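PDB 4XLG: structure-specific endonuclease subunit SLX1 from Candida glabrata, which probably acts as the catalytic subunit of the SLX1-SLX4 endonuclease, making single-strand cuts in branched DNA near its junctions with single-stranded DNA during repair and recombination. Local coordinates for residues D9-Y14 with S29-V34; A64-F69 with L128-F133; L76-A81 with A112-L117; C219-K224 with C247-H252. The protein carries 1 engineered substitution. All coordinates share one frame; numbering follows the deposited sequence. Where two conformers were deposited one is given.

In the fold
Contacts 1, 2 and 3 form one continuous buried body, whereas contact 4 belongs to a separate zinc-binding module whose nearest atoms lie about 19 Å from contacts 1 and 2. Contacts 1 and 2 are both antiparallel strand pairings of the same mixed sheet: contact 1 holds its outermost hairpin, contact 2 its middle, and Cys13 N to Val66 O joins them. Contact 3 lies against one side of that sheet, where Phe78 packs on Phe69 and Ile114 on Val66 and Leu130. Backbone hydrogen bonds carry contacts 1 and 2 and mainly apolar side chains carry contact 3, while the partly buried contact 4 depends on zinc and thiolate bonds.

Contact 1. Residues D9-Y14 with S29-V34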
loop_
_atom_site.group_PDB
_atom_site.type_symbol
_atom_site.label_atom_id
_atom_site.label_comp_id
_atom_site.label_asym_id
_atom_site.label_seq_id
_atom_site.Cartn_x
_atom_site.Cartn_y
_atom_site.Cartn_z
ATOM N N ASP B 9 2.159 5.590 -8.097
ATOM C CA ASP B 9 3.112 6.513 -7.493
ATOM C C ASP B 9 2.640 6.944 -6.118
ATOM O O ASP B 9 3.434 7.095 -5.209
ATOM C CB ASP B 9 3.303 7.765 -8.402
ATOM C CG ASP B 9 3.799 7.381 -9.792
ATOM O OD1 ASP B 9 4.477 6.316 -9.963
ATOM O OD2 ASP B 9 3.480 8.089 -10.748
ATOM N N PHE B 10 1.352 7.241 -6.012
ATOM C CA PHE B 10 0.743 7.572 -4.739
ATOM C C PHE B 10 -0.689 7.113 -4.735
ATOM O O PHE B 10 -1.423 7.386 -5.679
ATOM C CB PHE B 10 0.788 9.113 -4.490
ATOM C CG PHE B 10 0.304 9.494 -3.083
ATOM C CD1 PHE B 10 -1.057 9.658 -2.791
ATOM C CD2 PHE B 10 1.236 9.589 -2.071
ATOM C CE1 PHE B 10 -1.498 9.952 -1.442
ATOM C CE2 PHE B 10 0.831 9.923 -0.719
ATOM C CZ PHE B 10 -0.532 10.100 -0.423
ATOM N N TYR B 11 -1.113 6.400 -3.689
ATOM C CA TYR B 11 -2.548 6.132 -3.590
ATOM C C TYR B 11 -2.779 6.052 -2.086
ATOM O O TYR B 11 -2.096 5.265 -1.394
ATOM C CB TYR B 11 -2.965 4.810 -4.319
ATOM C CG TYR B 11 -4.331 4.975 -4.982
ATOM C CD1 TYR B 11 -5.525 5.074 -4.174
ATOM C CD2 TYR B 11 -4.436 5.136 -6.348
ATOM C CE1 TYR B 11 -6.780 5.296 -4.796
ATOM C CE2 TYR B 11 -5.664 5.335 -6.964
ATOM C CZ TYR B 11 -6.812 5.437 -6.166
ATOM O OH TYR B 11 -8.012 5.652 -6.811
ATOM N N GLY B 12 -3.730 6.834 -1.574
ATOM C CA GLY B 12 -3.850 6.891 -0.128
ATOM C C GLY B 12 -5.321 6.874 0.267
ATOM O O GLY B 12 -6.200 7.286 -0.496
ATOM N N CYS B 13 -5.559 6.369 1.472
ATOM C CA CYS B 13 -6.887 6.414 2.110
ATOM C C CYS B 13 -6.822 7.448 3.223
ATOM O O CYS B 13 -6.036 7.288 4.148
ATOM C CB CYS B 13 -7.267 5.078 2.750
ATOM S SG CYS B 13 -7.641 3.762 1.604
ATOM N N TYR B 14 -7.683 8.461 3.144
ATOM C CA TYR B 14 -7.589 9.627 4.028
ATOM C C TYR B 14 -8.761 9.724 4.951
ATOM O O TYR B 14 -9.867 9.233 4.684
ATOM C CB TYR B 14 -7.475 10.943 3.219
ATOM C CG TYR B 14 -8.622 11.129 2.185
ATOM C CD1 TYR B 14 -9.830 11.761 2.541
ATOM C CD2 TYR B 14 -8.479 10.636 0.851
ATOM C CE1 TYR B 14 -10.859 11.932 1.606
ATOM C CE2 TYR B 14 -9.494 10.834 -0.112
ATOM C CZ TYR B 14 -10.695 11.489 0.314
ATOM O OH TYR B 14 -11.691 11.645 -0.593
ATOM N N SER B 29 -10.501 7.597 -0.732
ATOM C CA SER B 29 -9.186 7.183 -1.214
ATOM C C SER B 29 -8.912 7.946 -2.486
ATOM O O SER B 29 -9.851 8.341 -3.200
ATOM C CB SER B 29 -9.118 5.653 -1.476
ATOM O OG SER B 29 -10.104 5.224 -2.405
ATOM N N THR B 30 -7.629 8.160 -2.764
ATOM C CA THR B 30 -7.275 9.014 -3.914
ATOM C C THR B 30 -5.816 8.834 -4.354
ATOM O O THR B 30 -4.955 8.616 -3.519
ATOM C CB THR B 30 -7.480 10.559 -3.558
ATOM O OG1 THR B 30 -7.212 11.365 -4.718
ATOM C CG2 THR B 30 -6.594 11.003 -2.374
ATOM N N PRO B 31 -5.558 9.080 -5.633
ATOM C CA PRO B 31 -4.152 9.156 -6.087
ATOM C C PRO B 31 -3.575 10.584 -5.935
ATOM O O PRO B 31 -2.382 10.764 -6.193
ATOM C CB PRO B 31 -4.240 8.780 -7.587
ATOM C CG PRO B 31 -5.570 9.357 -8.007
ATOM C CD PRO B 31 -6.517 9.072 -6.767
ATOM N N ASN B 32 -4.404 11.583 -5.591
ATOM C CA ASN B 32 -3.937 12.958 -5.477
ATOM C C ASN B 32 -4.751 13.623 -4.361
ATOM O O ASN B 32 -5.833 14.143 -4.611
ATOM C CB ASN B 32 -4.095 13.740 -6.791
ATOM C CG ASN B 32 -3.567 15.166 -6.700
ATOM O OD1 ASN B 32 -3.433 15.729 -5.607
ATOM N ND2 ASN B 32 -3.300 15.762 -7.844
ATOM N N PRO B 33 -4.186 13.628 -3.171
ATOM C CA PRO B 33 -4.931 14.134 -2.000
ATOM C C PRO B 33 -5.069 15.654 -2.018
ATOM O O PRO B 33 -6.005 16.163 -1.356
ATOM C CB PRO B 33 -4.082 13.653 -0.797
ATOM C CG PRO B 33 -2.621 13.643 -1.370
ATOM C CD PRO B 33 -2.839 13.126 -2.824
ATOM N N VAL B 34 -4.182 16.379 -2.727
ATOM C CA VAL B 34 -4.303 17.828 -2.766
ATOM C C VAL B 34 -5.542 18.224 -3.602
ATOM O O VAL B 34 -6.420 18.993 -3.155
ATOM C CB VAL B 34 -3.011 18.497 -3.379
ATOM C CG1 VAL B 34 -3.238 20.022 -3.380
ATOM C CG2 VAL B 34 -1.782 18.079 -2.488
HETATM O O HOH W 1 -10.131 5.689 -5.225
#
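Gly12 and Thr30 form an antiparallel hydrogen-bonded pair at the open end of the hairpin of strands 12-18 and 25-30, the outer part of the five-stranded sheet. Gly12 N donates to Thr30 O at 2.9 Å, and Thr30 N returns a bond to Gly12 O at 2.8 Å. The next pair, Cys13 with Ser29, is non-hydrogen-bonded. On the other side of the Gly12-Thr30 pair, the Tyr11 ring lies over the Thr30-Pro31 peptide, with Pro31 N above the ring centre and Pro31 CD 3.7 Å from Tyr11 CZ. Water 1, in the plane of this ring at its edge, is 2.6 Å from Tyr11 OH and donates to Ser29 OG. Ser29 OG is also hydrogen-bonded to the engineered Gln79. These strands carry the two halves of the GIY-YIG nuclease signature: Gly12-Cys13-Tyr14 occupies the first, and Gly28, next to Ser29, ends the second. On the face away from Cys13, the Tyr14 ring crosses Thr30 at about a right angle, its CE2 3.7 Å from Thr30 CG2; its hydroxyl is bound by His40 and Arg36. Thr30 OG1, anti to the backbone N (chi1 -176°), accepts from Asn32 N at 2.9 Å, an ST turn leading into helix 33-41. Asn32 OD1 caps that helix through a weak bond from Val34 N. Phe10 and Pro33 meet tip to tip, CE1 to CD 3.7 Å.

Contact 2. Residues A64-F69 with L128-F133; sequences AIVYGF and LTLHFF
The Tyr67 ring carries Thr129 on one face, with CB 3.8 Å above the plane and displaced toward the rim, and meets His131 CB in plane at its edge. The side chains of Tyr67 and Thr129 lie side by side and point the same way, bringing Thr129 CG2 to 3.5 Å from Tyr67 CE1. One face of the Phe69 ring takes Leu128 CD2 over its centre, a CH-pi contact 3.8 Å from the centroid, while the other methyl, CD1, touches CE1. Phe133 presents its CE2 to Ile65 CG2 at 3.5 Å and receives His131 CD2 over a face. Between these rings the strands pair antiparallel. Ile65 exchanges two backbone bonds with His131, each 2.8 Å, and Tyr67 likewise with Thr129; the Thr129 N bond is almost straight at 177°. Ala64 with Phe132 and Val66 with Leu130 are the non-hydrogen-bonded pairs, their side chains on the opposite face from Tyr67 and His131. Val66 CG2 there meets Leu130 CD1 at 3.8 Å. Both strands are interior to the sheet, 60-67 flanked by 12-18 and 129-132 by 160-168, where Ser162 and Ser164 hold both ring nitrogens of His131. Long helix 176-213 covers Tyr67, His131 and Phe133, and helix 135-143 covers Leu130 and Phe132.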
loop_
_atom_site.group_PDB
_atom_site.type_symbol
_atom_site.label_atom_id
_atom_site.label_comp_id
_atom_site.label_asym_id
_atom_site.label_seq_id
_atom_site.Cartn_x
_atom_site.Cartn_y
_atom_site.Cartn_z
ATOM N N ALA B 64 -5.263 12.671 8.566
ATOM C CA ALA B 64 -4.377 11.496 8.425
ATOM C C ALA B 64 -4.554 10.899 7.049
ATOM O O ALA B 64 -5.617 11.030 6.436
ATOM C CB ALA B 64 -4.674 10.414 9.499
ATOM N N ILE B 65 -3.516 10.215 6.574
ATOM C CA ILE B 65 -3.691 9.471 5.332
ATOM C C ILE B 65 -2.787 8.217 5.447
ATOM O O ILE B 65 -1.679 8.292 5.996
ATOM C CB ILE B 65 -3.364 10.330 4.072
ATOM C CG1 ILE B 65 -3.745 9.559 2.772
ATOM C CG2 ILE B 65 -1.856 10.803 4.047
ATOM C CD1 ILE B 65 -3.756 10.598 1.557
ATOM N N VAL B 66 -3.305 7.093 4.976
ATOM C CA VAL B 66 -2.559 5.836 4.913
ATOM C C VAL B 66 -2.207 5.684 3.454
ATOM O O VAL B 66 -3.112 5.721 2.608
ATOM C CB VAL B 66 -3.417 4.656 5.372
ATOM C CG1 VAL B 66 -2.682 3.258 5.199
ATOM C CG2 VAL B 66 -3.876 4.869 6.870
ATOM N N TYR B 67 -0.920 5.535 3.137
ATOM C CA TYR B 67 -0.589 5.418 1.714
ATOM C C TYR B 67 0.473 4.319 1.539
ATOM O O TYR B 67 0.842 3.638 2.510
ATOM C CB TYR B 67 -0.128 6.784 1.140
ATOM C CG TYR B 67 1.175 7.331 1.714
ATOM C CD1 TYR B 67 1.206 7.990 2.951
ATOM C CD2 TYR B 67 2.376 7.210 0.984
ATOM C CE1 TYR B 67 2.392 8.502 3.464
ATOM C CE2 TYR B 67 3.577 7.731 1.504
ATOM C CZ TYR B 67 3.561 8.389 2.741
ATOM O OH TYR B 67 4.746 8.882 3.241
ATOM N N GLY B 68 0.875 4.095 0.304
ATOM C CA GLY B 68 1.794 2.977 -0.004
ATOM C C GLY B 68 1.058 1.778 -0.592
ATOM O O GLY B 68 1.650 0.692 -0.708
ATOM N N PHE B 69 -0.226 1.938 -0.957
ATOM C CA PHE B 69 -1.000 0.807 -1.485
ATOM C C PHE B 69 -0.470 0.311 -2.822
ATOM O O PHE B 69 -0.063 1.112 -3.651
ATOM C CB PHE B 69 -2.467 1.198 -1.647
ATOM C CG PHE B 69 -3.166 1.358 -0.310
ATOM C CD1 PHE B 69 -3.594 0.224 0.371
ATOM C CD2 PHE B 69 -3.318 2.606 0.279
ATOM C CE1 PHE B 69 -4.202 0.314 1.628
ATOM C CE2 PHE B 69 -3.937 2.715 1.532
ATOM C CZ PHE B 69 -4.394 1.564 2.209
ATOM N N LEU B 128 2.391 -0.505 4.742
ATOM C CA LEU B 128 1.805 0.816 4.521
ATOM C C LEU B 128 2.420 1.878 5.414
ATOM O O LEU B 128 3.081 1.578 6.422
ATOM C CB LEU B 128 0.278 0.753 4.761
ATOM C CG LEU B 128 -0.390 -0.273 3.799
ATOM C CD1 LEU B 128 -1.795 -0.537 4.265
ATOM C CD2 LEU B 128 -0.381 0.336 2.327
ATOM N N THR B 129 2.178 3.133 5.042
ATOM C CA THR B 129 2.613 4.242 5.874
ATOM C C THR B 129 1.391 4.975 6.394
ATOM O O THR B 129 0.527 5.376 5.596
ATOM C CB THR B 129 3.514 5.227 5.079
ATOM O OG1 THR B 129 4.748 4.548 4.755
ATOM C CG2 THR B 129 3.839 6.535 5.903
ATOM N N LEU B 130 1.335 5.171 7.714
ATOM C CA LEU B 130 0.262 5.962 8.331
ATOM C C LEU B 130 0.856 7.364 8.628
ATOM O O LEU B 130 1.777 7.491 9.434
ATOM C CB LEU B 130 -0.222 5.271 9.628
ATOM C CG LEU B 130 -1.061 6.151 10.570
ATOM C CD1 LEU B 130 -2.333 6.646 9.858
ATOM C CD2 LEU B 130 -1.349 5.282 11.815
ATOM N N HIS B 131 0.309 8.398 7.992
ATOM C CA HIS B 131 0.868 9.744 8.138
ATOM C C HIS B 131 -0.168 10.664 8.789
ATOM O O HIS B 131 -1.304 10.748 8.275
ATOM C CB HIS B 131 1.215 10.356 6.774
ATOM C CG HIS B 131 1.791 11.739 6.909
ATOM N ND1 HIS B 131 3.123 11.968 7.195
ATOM C CD2 HIS B 131 1.191 12.964 6.907
ATOM C CE1 HIS B 131 3.328 13.266 7.346
ATOM N NE2 HIS B 131 2.174 13.893 7.153
ATOM N N PHE B 132 0.231 11.368 9.856
ATOM C CA PHE B 132 -0.645 12.384 10.487
ATOM C C PHE B 132 -0.280 13.811 10.110
ATOM O O PHE B 132 0.899 14.176 10.104
ATOM C CB PHE B 132 -0.567 12.258 12.036
ATOM C CG PHE B 132 -1.156 10.983 12.509
ATOM C CD1 PHE B 132 -2.547 10.889 12.664
ATOM C CD2 PHE B 132 -0.362 9.871 12.763
ATOM C CE1 PHE B 132 -3.156 9.687 13.089
ATOM C CE2 PHE B 132 -0.943 8.653 13.238
ATOM C CZ PHE B 132 -2.347 8.551 13.383
ATOM N N PHE B 133 -1.294 14.608 9.790
ATOM C CA PHE B 133 -1.103 16.023 9.515
ATOM C C PHE B 133 -1.446 16.852 10.725
ATOM O O PHE B 133 -1.262 18.091 10.746
ATOM C CB PHE B 133 -2.002 16.459 8.376
ATOM C CG PHE B 133 -1.724 15.732 7.089
ATOM C CD1 PHE B 133 -0.573 16.080 6.327
ATOM C CD2 PHE B 133 -2.585 14.712 6.643
ATOM C CE1 PHE B 133 -0.317 15.420 5.108
ATOM C CE2 PHE B 133 -2.346 14.038 5.408
ATOM C CZ PHE B 133 -1.206 14.401 4.636
#

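Contact 3. Residues L76-A81 with A112-L117; sequences LQFQHA and AMITSL. Engineered in segment 76-81: Gln79 (natural residue Glu).
Phe78 and Ala81, on helix 72-84 of the GIY-YIG nuclease domain, pack against Leu117 of helix 107-118. The two helix segments run at 134° to each other with axes 10.8 Å apart, a wide spacing bridged by side chains. Phe78 has CG anti to the backbone N (chi1 -168°), and the end of its ring comes near the other helix. Leu117 CD1 sits almost exactly above the ring centre, 3.9 Å from the centroid and 10° off the normal. Leu117 CB lies 3.5 Å from Phe78 CE2. The second methyl, CD2, lies 3.7 Å from Ala81 CB. Leu117 thus touches both residues, one turn apart; CD1 lies over the ring and CD2 is the branch nearer the alanine methyl. Ile114 CG2 approaches the Phe78 ring more loosely, near its plane, at 4.5 Å from CZ. Met113, its chain bent at chi2 and chi3, brings CE to 3.6 Å from Ala81 O. Beyond these residues, Phe69 and Phe123 meet the Phe78 ring edge-to-face, and Trp82 packs on Met113, Ile114 and Leu117. No hydrogen bond crosses between the two segments, and the contact rests on CH-pi and van der Waals contacts, which depend on close fit rather than on directed polar bonds.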
loop_
_atom_site.group_PDB
_atom_site.type_symbol
_atom_site.label_atom_id
_atom_site.label_comp_id
_atom_site.label_asym_id
_atom_site.label_seq_id
_atom_site.Cartn_x
_atom_site.Cartn_y
_atom_site.Cartn_z
ATOM N N LEU B 76 -8.946 0.720 -2.157
ATOM C CA LEU B 76 -10.420 0.694 -1.988
ATOM C C LEU B 76 -10.838 -0.384 -0.988
ATOM O O LEU B 76 -11.788 -0.226 -0.220
ATOM C CB LEU B 76 -11.106 0.398 -3.342
ATOM C CG LEU B 76 -11.029 1.580 -4.320
ATOM C CD1 LEU B 76 -11.430 1.178 -5.767
ATOM C CD2 LEU B 76 -11.880 2.732 -3.785
ATOM N N GLN B 77 -10.166 -1.523 -1.031
ATOM C CA GLN B 77 -10.436 -2.551 -0.017
ATOM C C GLN B 77 -10.236 -2.012 1.391
ATOM O O GLN B 77 -11.073 -2.275 2.277
ATOM C CB GLN B 77 -9.552 -3.788 -0.215
ATOM C CG GLN B 77 -9.879 -4.533 -1.484
ATOM C CD GLN B 77 -8.856 -5.613 -1.753
ATOM O OE1 GLN B 77 -7.676 -5.334 -1.932
ATOM N NE2 GLN B 77 -9.301 -6.856 -1.727
ATOM N N PHE B 78 -9.135 -1.298 1.593
ATOM C CA PHE B 78 -8.860 -0.680 2.912
ATOM C C PHE B 78 -9.911 0.353 3.239
ATOM O O PHE B 78 -10.488 0.372 4.327
ATOM C CB PHE B 78 -7.467 -0.028 2.890
ATOM C CG PHE B 78 -6.976 0.374 4.229
ATOM C CD1 PHE B 78 -7.311 1.615 4.754
ATOM C CD2 PHE B 78 -6.112 -0.442 4.927
ATOM C CE1 PHE B 78 -6.802 2.022 5.996
ATOM C CE2 PHE B 78 -5.609 -0.053 6.165
ATOM C CZ PHE B 78 -5.962 1.190 6.709
ATOM N N GLN B 79 -10.186 1.211 2.268
ATOM C CA GLN B 79 -11.199 2.262 2.500
ATOM C C GLN B 79 -12.552 1.677 2.904
ATOM O O GLN B 79 -13.189 2.134 3.855
ATOM C CB GLN B 79 -11.382 3.089 1.220
ATOM C CG GLN B 79 -12.440 4.248 1.430
ATOM C CD GLN B 79 -12.995 4.673 0.131
ATOM O OE1 GLN B 79 -12.264 4.832 -0.826
ATOM N NE2 GLN B 79 -14.308 4.796 0.052
ATOM N N HIS B 80 -13.002 0.676 2.167
ATOM C CA HIS B 80 -14.314 0.125 2.469
ATOM C C HIS B 80 -14.317 -0.580 3.816
ATOM O O HIS B 80 -15.304 -0.523 4.535
ATOM C CB HIS B 80 -14.744 -0.820 1.323
ATOM C CG HIS B 80 -14.968 -0.088 0.035
ATOM N ND1 HIS B 80 -14.872 -0.690 -1.202
ATOM C CD2 HIS B 80 -15.253 1.218 -0.203
ATOM C CE1 HIS B 80 -15.096 0.211 -2.145
ATOM N NE2 HIS B 80 -15.333 1.375 -1.567
ATOM N N ALA B 81 -13.217 -1.254 4.155
ATOM C CA ALA B 81 -13.148 -1.942 5.455
ATOM C C ALA B 81 -13.177 -0.892 6.601
ATOM O O ALA B 81 -13.841 -1.085 7.646
ATOM C CB ALA B 81 -11.874 -2.784 5.510
ATOM N N ALA B 112 -8.665 3.681 15.873
ATOM C CA ALA B 112 -8.484 2.267 16.203
ATOM C C ALA B 112 -8.679 1.356 14.988
ATOM O O ALA B 112 -7.998 0.343 14.863
ATOM C CB ALA B 112 -9.459 1.845 17.316
ATOM N N MET B 113 -9.631 1.705 14.122
ATOM C CA MET B 113 -9.866 0.900 12.914
ATOM C C MET B 113 -8.607 0.876 12.051
ATOM O O MET B 113 -8.317 -0.142 11.393
ATOM C CB MET B 113 -11.045 1.428 12.085
ATOM C CG MET B 113 -12.416 0.946 12.587
ATOM S SD MET B 113 -12.486 -0.877 12.492
ATOM C CE MET B 113 -12.069 -1.217 10.783
ATOM N N ILE B 114 -7.852 1.980 12.037
ATOM C CA ILE B 114 -6.613 1.970 11.242
ATOM C C ILE B 114 -5.679 0.885 11.757
ATOM O O ILE B 114 -5.139 0.082 11.005
ATOM C CB ILE B 114 -5.851 3.316 11.303
ATOM C CG1 ILE B 114 -6.754 4.432 10.782
ATOM C CG2 ILE B 114 -4.528 3.199 10.440
ATOM C CD1 ILE B 114 -6.185 5.883 10.984
ATOM N N THR B 115 -5.451 0.893 13.056
ATOM C CA THR B 115 -4.533 -0.091 13.610
ATOM C C THR B 115 -5.025 -1.515 13.362
ATOM O O THR B 115 -4.239 -2.371 12.968
ATOM C CB THR B 115 -4.329 0.124 15.120
ATOM O OG1 THR B 115 -3.963 1.500 15.314
ATOM C CG2 THR B 115 -3.216 -0.806 15.639
ATOM N N SER B 116 -6.322 -1.752 13.567
ATOM C CA SER B 116 -6.866 -3.079 13.327
ATOM C C SER B 116 -6.613 -3.567 11.914
ATOM O O SER B 116 -6.283 -4.742 11.708
ATOM C CB SER B 116 -8.355 -3.103 13.626
ATOM O OG SER B 116 -8.520 -2.842 15.005
ATOM N N LEU B 117 -6.784 -2.690 10.947
ATOM C CA LEU B 117 -6.525 -3.082 9.549
ATOM C C LEU B 117 -5.031 -3.273 9.238
ATOM O O LEU B 117 -4.669 -4.184 8.524
ATOM C CB LEU B 117 -7.120 -2.036 8.593
ATOM C CG LEU B 117 -8.669 -2.017 8.616
ATOM C CD1 LEU B 117 -9.172 -0.818 7.790
ATOM C CD2 LEU B 117 -9.285 -3.319 8.128
#

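Contact 4. Residues C219-K224 with C247-H252. With ZN (zinc ion), chain C; ZN (zinc ion), chain D.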
loop_
_atom_site.group_PDB
_atom_site.type_symbol
_atom_site.label_atom_id
_atom_site.label_comp_id
_atom_site.label_asym_id
_atom_site.label_seq_id
_atom_site.Cartn_x
_atom_site.Cartn_y
_atom_site.Cartn_z
ATOM N N CYS B 219 23.896 -9.870 -11.361
ATOM C CA CYS B 219 22.841 -10.239 -10.411
ATOM C C CYS B 219 23.502 -10.833 -9.171
ATOM O O CYS B 219 24.345 -11.736 -9.275
ATOM C CB CYS B 219 21.850 -11.223 -11.038
ATOM S SG CYS B 219 20.788 -12.114 -9.841
ATOM N N GLN B 220 23.132 -10.307 -8.004
ATOM C CA GLN B 220 23.676 -10.808 -6.743
ATOM C C GLN B 220 23.691 -12.344 -6.653
ATOM O O GLN B 220 24.627 -12.907 -6.115
ATOM C CB GLN B 220 22.885 -10.240 -5.558
ATOM C CG GLN B 220 23.242 -10.873 -4.205
ATOM C CD GLN B 220 24.489 -10.273 -3.558
ATOM O OE1 GLN B 220 24.983 -9.219 -3.965
ATOM N NE2 GLN B 220 24.996 -10.946 -2.539
ATOM N N PHE B 221 22.660 -13.003 -7.195
ATOM C CA PHE B 221 22.494 -14.462 -7.058
ATOM C C PHE B 221 22.915 -15.291 -8.272
ATOM O O PHE B 221 23.628 -16.271 -8.111
ATOM C CB PHE B 221 21.036 -14.783 -6.705
ATOM C CG PHE B 221 20.507 -13.927 -5.607
ATOM C CD1 PHE B 221 20.818 -14.206 -4.281
ATOM C CD2 PHE B 221 19.769 -12.808 -5.897
ATOM C CE1 PHE B 221 20.370 -13.380 -3.271
ATOM C CE2 PHE B 221 19.288 -11.975 -4.880
ATOM C CZ PHE B 221 19.592 -12.262 -3.571
ATOM N N CYS B 222 22.501 -14.915 -9.484
ATOM C CA CYS B 222 22.820 -15.764 -10.646
ATOM C C CYS B 222 24.014 -15.243 -11.453
ATOM O O CYS B 222 24.505 -15.930 -12.361
ATOM C CB CYS B 222 21.604 -15.895 -11.561
ATOM S SG CYS B 222 21.358 -14.481 -12.659
ATOM N N ASN B 223 24.461 -14.026 -11.134
ATOM C CA ASN B 223 25.707 -13.442 -11.700
ATOM C C ASN B 223 25.633 -12.955 -13.154
ATOM O O ASN B 223 26.631 -12.464 -13.699
ATOM C CB ASN B 223 26.878 -14.439 -11.585
ATOM C CG ASN B 223 27.189 -14.805 -10.148
ATOM O OD1 ASN B 223 27.443 -13.932 -9.318
ATOM N ND2 ASN B 223 27.144 -16.097 -9.839
ATOM N N LYS B 224 24.484 -13.087 -13.802
ATOM C CA LYS B 224 24.375 -12.607 -15.171
ATOM C C LYS B 224 24.259 -11.096 -15.176
ATOM O O LYS B 224 23.773 -10.499 -14.209
ATOM C CB LYS B 224 23.186 -13.223 -15.878
ATOM C CG LYS B 224 23.274 -14.727 -16.025
ATOM C CD LYS B 224 21.936 -15.233 -16.518
ATOM C CE LYS B 224 21.925 -16.735 -16.654
ATOM N NZ LYS B 224 20.527 -17.159 -16.921
ATOM N N CYS B 247 23.822 1.640 -1.654
ATOM C CA CYS B 247 24.161 0.222 -1.555
ATOM C C CYS B 247 24.189 -0.344 -2.964
ATOM O O CYS B 247 23.399 0.056 -3.826
ATOM C CB CYS B 247 23.164 -0.553 -0.677
ATOM S SG CYS B 247 23.459 -2.366 -0.630
ATOM N N THR B 248 25.103 -1.272 -3.206
ATOM C CA THR B 248 25.261 -1.803 -4.545
ATOM C C THR B 248 24.425 -3.055 -4.839
ATOM O O THR B 248 24.520 -3.587 -5.935
ATOM C CB THR B 248 26.738 -2.139 -4.828
ATOM O OG1 THR B 248 27.190 -3.132 -3.891
ATOM C CG2 THR B 248 27.593 -0.886 -4.709
ATOM N N PHE B 249 23.632 -3.541 -3.884
ATOM C CA PHE B 249 22.810 -4.734 -4.148
ATOM C C PHE B 249 21.860 -4.525 -5.324
ATOM O O PHE B 249 21.008 -3.609 -5.327
ATOM C CB PHE B 249 21.992 -5.152 -2.924
ATOM C CG PHE B 249 20.959 -6.195 -3.229
ATOM C CD1 PHE B 249 21.341 -7.445 -3.705
ATOM C CD2 PHE B 249 19.605 -5.927 -3.064
ATOM C CE1 PHE B 249 20.381 -8.415 -4.008
ATOM C CE2 PHE B 249 18.648 -6.887 -3.347
ATOM C CZ PHE B 249 19.041 -8.145 -3.826
ATOM N N VAL B 250 22.019 -5.376 -6.329
ATOM C CA VAL B 250 21.088 -5.415 -7.450
ATOM C C VAL B 250 20.917 -6.880 -7.878
ATOM O O VAL B 250 21.871 -7.643 -7.830
ATOM C CB VAL B 250 21.590 -4.529 -8.622
ATOM C CG1 VAL B 250 22.974 -4.969 -9.099
ATOM C CG2 VAL B 250 20.592 -4.500 -9.763
ATOM N N SER B 251 19.711 -7.282 -8.274
ATOM C CA SER B 251 19.483 -8.659 -8.738
ATOM C C SER B 251 18.323 -8.702 -9.751
ATOM O O SER B 251 17.592 -7.720 -9.922
ATOM C CB SER B 251 19.156 -9.587 -7.544
ATOM O OG SER B 251 17.877 -9.230 -7.028
ATOM N N HIS B 252 18.140 -9.845 -10.398
ATOM C CA HIS B 252 16.858 -10.140 -11.041
ATOM C C HIS B 252 15.800 -10.219 -9.973
ATOM O O HIS B 252 16.063 -10.784 -8.912
ATOM C CB HIS B 252 16.962 -11.467 -11.832
ATOM C CG HIS B 252 17.887 -11.366 -13.002
ATOM N ND1 HIS B 252 19.039 -12.109 -13.110
ATOM C CD2 HIS B 252 17.857 -10.561 -14.093
ATOM C CE1 HIS B 252 19.682 -11.772 -14.214
ATOM N NE2 HIS B 252 18.985 -10.830 -14.824
HETATM ZN ZN ZN C . 19.690 -13.359 -11.414
HETATM ZN ZN ZN D . 21.565 -2.940 0.793
HETATM O O HOH W 2 24.508 -7.221 -5.963
#
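Cys219 SG, anti to its backbone N (chi1 163°), and Cys222 SG, turned between its backbone N and carbonyl carbon (chi1 80°), converge on one zinc ion, which His252 also binds. The ion is held by Cys219 SG at 2.3 Å, Cys222 SG at 2.4 Å and His252 ND1 at 2.2 Å, and Cys255 completes the site. Cys219 SG also accepts backbone N-H groups: Cys222 N at 3.3 Å (179°), His252 N at 3.5 Å, and Phe221 N weakly. Such bonds would be expected to spread the negative charge of the thiolate. Cys222 SG lies in the imidazole plane at its edge. Cys247 SG binds a second zinc ion together with Cys242, Cys279 and Cys282. The ligand pairs alternate along the chain between the two ions, the cross-brace pattern of RING-type zinc fingers, here the C-terminal domain of SLX1. Away from the metal, Gln220 N donates to Val250 O at 3.0 Å, and water 2 connects Gln220 OE1 with Val250 N. Gln220 CB lies at the edge of the Phe249 ring, while Gln220 CG covers the centre of one Phe221 face. Phe221 CE2 touches Ser251 CB at 3.6 Å, and helix 253-260 packs on this ring through Cys255, Ala256 and Tyr259.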